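The same site in two structures of fructose-2,6-bisphosphatase TIGAR B from Danio rerio, which probably hydrolyses fructose-2,6-bisphosphate to fructose 6-phosphate and phosphate, which lowers glycolytic flux and favours the pentose phosphate pathway: PDB 3E9D (chain A, 2.00 Å), residues 131-136 and 191-196, and PDB 3E9E (chain B, 2.10 Å), residues 131-136 and 191-196. Structure 2 is superposed on structure 1 by the backbone atoms of these residues (RMSD 0.16 Å); each is numbered along its deposited sequence.

Structure 1 (3E9D). With K (potassium ion), chain C.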
loop_
_atom_site.group_PDB
_atom_site.type_symbol
_atom_site.label_atom_id
_atom_site.label_comp_id
_atom_site.label_asym_id
_atom_site.label_seq_id
_atom_site.Cartn_x
_atom_site.Cartn_y
_atom_site.Cartn_z
ATOM N N ARG A 131 7.794 -1.901 10.600
ATOM C CA ARG A 131 6.459 -1.284 10.709
ATOM C C ARG A 131 5.405 -1.982 9.839
ATOM O O ARG A 131 4.280 -2.244 10.295
ATOM C CB ARG A 131 6.508 0.214 10.371
ATOM C CG ARG A 131 7.204 1.054 11.449
ATOM C CD ARG A 131 6.806 2.520 11.330
ATOM N NE ARG A 131 7.466 3.257 10.236
ATOM C CZ ARG A 131 6.852 3.696 9.137
ATOM N NH1 ARG A 131 5.559 3.442 8.927
ATOM N NH2 ARG A 131 7.524 4.413 8.252
ATOM N N PHE A 132 5.770 -2.280 8.593
ATOM C CA PHE A 132 4.877 -3.030 7.708
ATOM C C PHE A 132 4.575 -4.434 8.254
ATOM O O PHE A 132 3.420 -4.871 8.217
ATOM C CB PHE A 132 5.409 -3.111 6.275
ATOM C CG PHE A 132 4.478 -3.841 5.327
ATOM C CD1 PHE A 132 3.200 -3.345 5.072
ATOM C CD2 PHE A 132 4.880 -5.015 4.700
ATOM C CE1 PHE A 132 2.327 -4.003 4.207
ATOM C CE2 PHE A 132 4.032 -5.683 3.809
ATOM C CZ PHE A 132 2.750 -5.179 3.559
ATOM N N LYS A 133 5.598 -5.114 8.769
ATOM C CA LYS A 133 5.417 -6.440 9.397
ATOM C C LYS A 133 4.439 -6.370 10.570
ATOM O O LYS A 133 3.595 -7.260 10.740
ATOM C CB LYS A 133 6.747 -7.025 9.886
ATOM C CG LYS A 133 7.696 -7.521 8.782
ATOM C CD LYS A 133 8.944 -8.144 9.420
ATOM C CE LYS A 133 10.141 -8.131 8.488
ATOM N NZ LYS A 133 11.431 -8.329 9.265
ATOM N N MET A 134 4.555 -5.314 11.379
ATOM C CA MET A 134 3.630 -5.094 12.496
ATOM C C MET A 134 2.223 -4.792 11.986
ATOM O O MET A 134 1.218 -5.258 12.546
ATOM C CB MET A 134 4.117 -3.961 13.405
ATOM C CG MET A 134 5.422 -4.273 14.149
ATOM S SD MET A 134 6.099 -2.766 14.941
ATOM C CE MET A 134 4.751 -2.332 16.066
ATOM N N PHE A 135 2.158 -4.011 10.918
ATOM C CA PHE A 135 0.878 -3.724 10.294
ATOM C C PHE A 135 0.217 -5.004 9.785
ATOM O O PHE A 135 -0.983 -5.204 9.992
ATOM C CB PHE A 135 0.993 -2.700 9.136
ATOM C CG PHE A 135 -0.302 -2.554 8.359
ATOM C CD1 PHE A 135 -1.367 -1.835 8.896
ATOM C CD2 PHE A 135 -0.475 -3.182 7.130
ATOM C CE1 PHE A 135 -2.596 -1.723 8.201
ATOM C CE2 PHE A 135 -1.693 -3.065 6.435
ATOM C CZ PHE A 135 -2.751 -2.331 6.996
ATOM N N LEU A 136 0.980 -5.853 9.103
ATOM C CA LEU A 136 0.443 -7.125 8.597
ATOM C C LEU A 136 -0.108 -8.006 9.694
ATOM O O LEU A 136 -1.178 -8.586 9.550
ATOM C CB LEU A 136 1.498 -7.917 7.821
ATOM C CG LEU A 136 1.777 -7.556 6.367
ATOM C CD1 LEU A 136 2.700 -8.611 5.782
ATOM C CD2 LEU A 136 0.510 -7.435 5.529
ATOM N N VAL A 191 5.992 -3.729 -0.649
ATOM C CA VAL A 191 5.882 -4.603 -1.811
ATOM C C VAL A 191 7.072 -5.562 -1.884
ATOM O O VAL A 191 6.885 -6.772 -2.111
ATOM C CB VAL A 191 5.722 -3.789 -3.139
ATOM C CG1 VAL A 191 5.928 -4.666 -4.348
ATOM C CG2 VAL A 191 4.324 -3.139 -3.202
ATOM N N ARG A 192 8.286 -5.039 -1.690
ATOM C CA ARG A 192 9.470 -5.902 -1.750
ATOM C C ARG A 192 9.450 -6.963 -0.626
ATOM O O ARG A 192 9.858 -8.105 -0.846
ATOM C CB ARG A 192 10.790 -5.098 -1.695
ATOM C CG ARG A 192 12.034 -6.018 -1.899
ATOM C CD ARG A 192 13.361 -5.248 -1.997
ATOM N NE ARG A 192 13.547 -4.582 -3.286
ATOM C CZ ARG A 192 14.070 -5.148 -4.377
ATOM N NH1 ARG A 192 14.444 -6.429 -4.377
ATOM N NH2 ARG A 192 14.204 -4.427 -5.488
ATOM N N HIS A 193 8.981 -6.579 0.564
ATOM C CA HIS A 193 8.823 -7.545 1.656
ATOM C C HIS A 193 7.872 -8.698 1.258
ATOM O O HIS A 193 8.207 -9.870 1.394
ATOM C CB HIS A 193 8.319 -6.889 2.943
ATOM C CG HIS A 193 8.017 -7.885 4.023
ATOM N ND1 HIS A 193 9.000 -8.656 4.615
ATOM C CD2 HIS A 193 6.847 -8.264 4.595
ATOM C CE1 HIS A 193 8.444 -9.462 5.507
ATOM N NE2 HIS A 193 7.144 -9.232 5.524
ATOM N N LEU A 194 6.703 -8.341 0.741
ATOM C CA LEU A 194 5.721 -9.323 0.273
ATOM C C LEU A 194 6.283 -10.255 -0.801
ATOM O O LEU A 194 6.125 -11.476 -0.712
ATOM C CB LEU A 194 4.481 -8.608 -0.252
ATOM C CG LEU A 194 3.576 -7.896 0.773
ATOM C CD1 LEU A 194 2.383 -7.292 0.067
ATOM C CD2 LEU A 194 3.111 -8.808 1.927
ATOM N N VAL A 195 6.985 -9.683 -1.781
ATOM C CA VAL A 195 7.426 -10.441 -2.952
ATOM C C VAL A 195 8.698 -11.252 -2.692
ATOM O O VAL A 195 8.778 -12.436 -3.034
ATOM C CB VAL A 195 7.615 -9.498 -4.161
ATOM C CG1 VAL A 195 8.291 -10.225 -5.316
ATOM C CG2 VAL A 195 6.238 -8.941 -4.591
ATOM N N GLU A 196 9.688 -10.618 -2.077
ATOM C CA GLU A 196 10.995 -11.218 -1.885
ATOM C C GLU A 196 11.125 -11.983 -0.549
ATOM O O GLU A 196 11.545 -13.152 -0.529
ATOM C CB GLU A 196 12.065 -10.132 -2.028
ATOM C CG GLU A 196 13.380 -10.614 -2.549
ATOM C CD GLU A 196 14.316 -9.471 -2.917
ATOM O OE1 GLU A 196 15.048 -9.613 -3.934
ATOM O OE2 GLU A 196 14.324 -8.451 -2.192
HETATM K K K C . 9.684 -14.887 -2.463
HETATM O O HOH W 1 8.302 -14.020 -5.212
#
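Two helices of the histidine phosphatase fold, 125-146 and 184-197, pack together, the axes of segments 131-136 and 191-196 at 70°, where Phe132 and Lys133 of one meet His193 and Leu194 of the other; Leu194 also reaches Phe223 and Phe225 of strand 220-230. Phe132 CG lies anti to its backbone N (chi1 -178°), which carries the ring across to the second helix. There its CD2 meets His193 CD2 at 3.8 Å, and Leu194 CD2 lies at the ring edge, 3.8 Å from Phe132 CE2. Lys133 runs extended across the imidazole, its CG 4.1 Å from the centroid of the His193 ring in an off-centre CH-pi contact. His193 ND1 is hydrogen-bonded to Asp197 OD2, which should help to set the turn of the ring. On the same helix Arg192 NH1 forms a salt bridge with Glu196 OE2. At the C-terminal end, where the helix widens into a pi-type turn, a potassium ion is bound by Val195 O at 2.7 Å, more distantly by Glu196 O at 3.2 Å, by a water and by Leu198 O.

Structure 2 (3E9E). It carries 1 engineered substitution outside these segments.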
loop_
_atom_site.group_PDB
_atom_site.type_symbol
_atom_site.label_atom_id
_atom_site.label_comp_id
_atom_site.label_asym_id
_atom_site.label_seq_id
_atom_site.Cartn_x
_atom_site.Cartn_y
_atom_site.Cartn_z
ATOM N N ARG B 131 7.820 -1.914 10.659
ATOM C CA ARG B 131 6.472 -1.297 10.735
ATOM C C ARG B 131 5.439 -1.998 9.809
ATOM O O ARG B 131 4.269 -2.156 10.191
ATOM C CB ARG B 131 6.513 0.209 10.426
ATOM C CG ARG B 131 7.232 1.053 11.481
ATOM C CD ARG B 131 6.826 2.527 11.437
ATOM N NE ARG B 131 7.489 3.291 10.376
ATOM C CZ ARG B 131 6.889 3.791 9.292
ATOM N NH1 ARG B 131 5.586 3.574 9.042
ATOM N NH2 ARG B 131 7.600 4.498 8.433
ATOM N N PHE B 132 5.868 -2.389 8.606
ATOM C CA PHE B 132 4.982 -3.117 7.696
ATOM C C PHE B 132 4.670 -4.515 8.223
ATOM O O PHE B 132 3.528 -4.956 8.149
ATOM C CB PHE B 132 5.513 -3.201 6.260
ATOM C CG PHE B 132 4.551 -3.883 5.312
ATOM C CD1 PHE B 132 3.274 -3.388 5.137
ATOM C CD2 PHE B 132 4.914 -5.044 4.631
ATOM C CE1 PHE B 132 2.351 -4.021 4.263
ATOM C CE2 PHE B 132 4.010 -5.675 3.746
ATOM C CZ PHE B 132 2.735 -5.158 3.570
ATOM N N LYS B 133 5.669 -5.202 8.776
ATOM C CA LYS B 133 5.428 -6.520 9.367
ATOM C C LYS B 133 4.460 -6.431 10.537
ATOM O O LYS B 133 3.623 -7.322 10.729
ATOM C CB LYS B 133 6.721 -7.177 9.846
ATOM C CG LYS B 133 7.737 -7.536 8.780
ATOM C CD LYS B 133 8.993 -8.086 9.477
ATOM C CE LYS B 133 10.235 -7.792 8.676
ATOM N NZ LYS B 133 11.492 -8.276 9.351
ATOM N N MET B 134 4.573 -5.360 11.316
ATOM C CA MET B 134 3.660 -5.148 12.446
ATOM C C MET B 134 2.272 -4.804 11.911
ATOM O O MET B 134 1.276 -5.351 12.374
ATOM C CB MET B 134 4.159 -4.045 13.379
ATOM C CG MET B 134 5.446 -4.365 14.109
ATOM S SD MET B 134 6.075 -2.893 14.967
ATOM C CE MET B 134 4.871 -2.716 16.308
ATOM N N PHE B 135 2.207 -3.912 10.925
ATOM C CA PHE B 135 0.922 -3.639 10.278
ATOM C C PHE B 135 0.254 -4.930 9.780
ATOM O O PHE B 135 -0.953 -5.136 9.962
ATOM C CB PHE B 135 1.050 -2.654 9.108
ATOM C CG PHE B 135 -0.255 -2.445 8.387
ATOM C CD1 PHE B 135 -1.279 -1.708 8.987
ATOM C CD2 PHE B 135 -0.492 -3.043 7.144
ATOM C CE1 PHE B 135 -2.536 -1.543 8.341
ATOM C CE2 PHE B 135 -1.737 -2.885 6.489
ATOM C CZ PHE B 135 -2.756 -2.121 7.089
ATOM N N LEU B 136 1.047 -5.794 9.151
ATOM C CA LEU B 136 0.546 -7.020 8.551
ATOM C C LEU B 136 -0.029 -7.962 9.612
ATOM O O LEU B 136 -1.136 -8.496 9.453
ATOM C CB LEU B 136 1.667 -7.677 7.754
ATOM C CG LEU B 136 1.425 -8.401 6.435
ATOM C CD1 LEU B 136 0.430 -7.715 5.441
ATOM C CD2 LEU B 136 2.780 -8.678 5.786
ATOM N N VAL B 191 5.779 -3.831 -0.710
ATOM C CA VAL B 191 5.768 -4.708 -1.876
ATOM C C VAL B 191 7.005 -5.623 -1.891
ATOM O O VAL B 191 6.895 -6.826 -2.130
ATOM C CB VAL B 191 5.609 -3.888 -3.179
ATOM C CG1 VAL B 191 5.988 -4.720 -4.460
ATOM C CG2 VAL B 191 4.197 -3.295 -3.243
ATOM N N ARG B 192 8.170 -5.060 -1.585
ATOM C CA ARG B 192 9.402 -5.833 -1.556
ATOM C C ARG B 192 9.339 -6.947 -0.511
ATOM O O ARG B 192 9.745 -8.080 -0.765
ATOM C CB ARG B 192 10.623 -4.930 -1.342
ATOM C CG ARG B 192 11.935 -5.626 -1.591
ATOM C CD ARG B 192 13.174 -4.696 -1.540
ATOM N NE ARG B 192 13.327 -3.930 -2.779
ATOM C CZ ARG B 192 14.026 -4.317 -3.851
ATOM N NH1 ARG B 192 14.667 -5.482 -3.871
ATOM N NH2 ARG B 192 14.088 -3.529 -4.920
ATOM N N HIS B 193 8.825 -6.628 0.665
ATOM C CA HIS B 193 8.649 -7.653 1.682
ATOM C C HIS B 193 7.703 -8.782 1.210
ATOM O O HIS B 193 7.989 -9.979 1.396
ATOM C CB HIS B 193 8.134 -7.009 2.959
ATOM C CG HIS B 193 7.847 -7.987 4.047
ATOM N ND1 HIS B 193 8.835 -8.730 4.654
ATOM C CD2 HIS B 193 6.685 -8.347 4.634
ATOM C CE1 HIS B 193 8.291 -9.512 5.568
ATOM N NE2 HIS B 193 6.989 -9.296 5.577
ATOM N N LEU B 194 6.587 -8.397 0.592
ATOM C CA LEU B 194 5.608 -9.368 0.117
ATOM C C LEU B 194 6.258 -10.275 -0.923
ATOM O O LEU B 194 6.146 -11.505 -0.844
ATOM C CB LEU B 194 4.365 -8.662 -0.448
ATOM C CG LEU B 194 3.505 -7.919 0.587
ATOM C CD1 LEU B 194 2.242 -7.323 -0.056
ATOM C CD2 LEU B 194 3.098 -8.829 1.740
ATOM N N VAL B 195 7.001 -9.650 -1.838
ATOM C CA VAL B 195 7.581 -10.327 -2.997
ATOM C C VAL B 195 8.825 -11.102 -2.627
ATOM O O VAL B 195 8.918 -12.268 -2.964
ATOM C CB VAL B 195 7.839 -9.345 -4.167
ATOM C CG1 VAL B 195 8.718 -9.970 -5.241
ATOM C CG2 VAL B 195 6.530 -8.890 -4.771
ATOM N N GLU B 196 9.760 -10.468 -1.910
ATOM C CA GLU B 196 11.060 -11.076 -1.570
ATOM C C GLU B 196 11.067 -11.928 -0.323
ATOM O O GLU B 196 11.563 -13.049 -0.344
ATOM C CB GLU B 196 12.128 -10.002 -1.331
ATOM C CG GLU B 196 12.538 -9.197 -2.532
ATOM C CD GLU B 196 13.764 -8.294 -2.244
ATOM O OE1 GLU B 196 14.095 -8.020 -1.052
ATOM O OE2 GLU B 196 14.397 -7.867 -3.235
#
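The helix-helix packing of this histidine phosphatase rests on Phe132 and Lys133 against His193 and Leu194, with the segment axes at 74° and Leu194 also touching Phe223 and Phe225. With CG anti to the backbone N (chi1 -177°), the Phe132 ring is carried across to the helix of 191-196. There its CD2 meets His193 CD2 at 3.7 Å, while Leu194 CD2 lies at the ring edge, 3.8 Å from Phe132 CE2. The extended chain of Lys133 crosses the imidazole, and its CG stands 4.1 Å from the centroid of the His193 ring in an off-centre CH-pi contact. A hydrogen bond between His193 ND1 and Asp197 OD2 should help to set the turn of that ring. Along the same helix Arg192 NH1 pairs with Glu196 OE2 in a salt bridge whose modelled length is very short and so doubtful in detail. At the C-terminal end the helix widens into a pi-type turn at 193-196, and no ion is modelled beside the carbonyls of Val195 and Glu196. The engineered Ala11 replaces the histidine that forms the phosphohistidine intermediate, outside both segments.

Comparison
The chief difference is the potassium ion, modelled in structure 1 alone. There Val195(A) O lies 2.7 Å from the ion and Glu196(A) O 3.2 Å, with Leu198(A) O as a further ligand and a water modelled at 3.2 Å from the metal; in structure 2 no ligand or ion is modelled at that place, so the carbonyls of Val195(B) and Glu196(B) lack this metal partner. The CA atoms that can be compared coincide within the error. The side chain of Glu196(A) lies differently from that of Glu196(B), yet a salt bridge is found in both, to Arg192(A) and Arg192(B), with doubtful geometry in structure 2. Across the helices, Phe132(A), Lys133(A), His193(A) and Leu194(A) keep their places in structure 2, and with them the contacts of Phe132(A) with His193(A) and Leu194(A) and of Lys133(A) with His193(A). Outside the segments, His11(A), which forms the phosphohistidine intermediate, is matched by the engineered Ala11(B), which removes the imidazole that takes up the phosphoryl group.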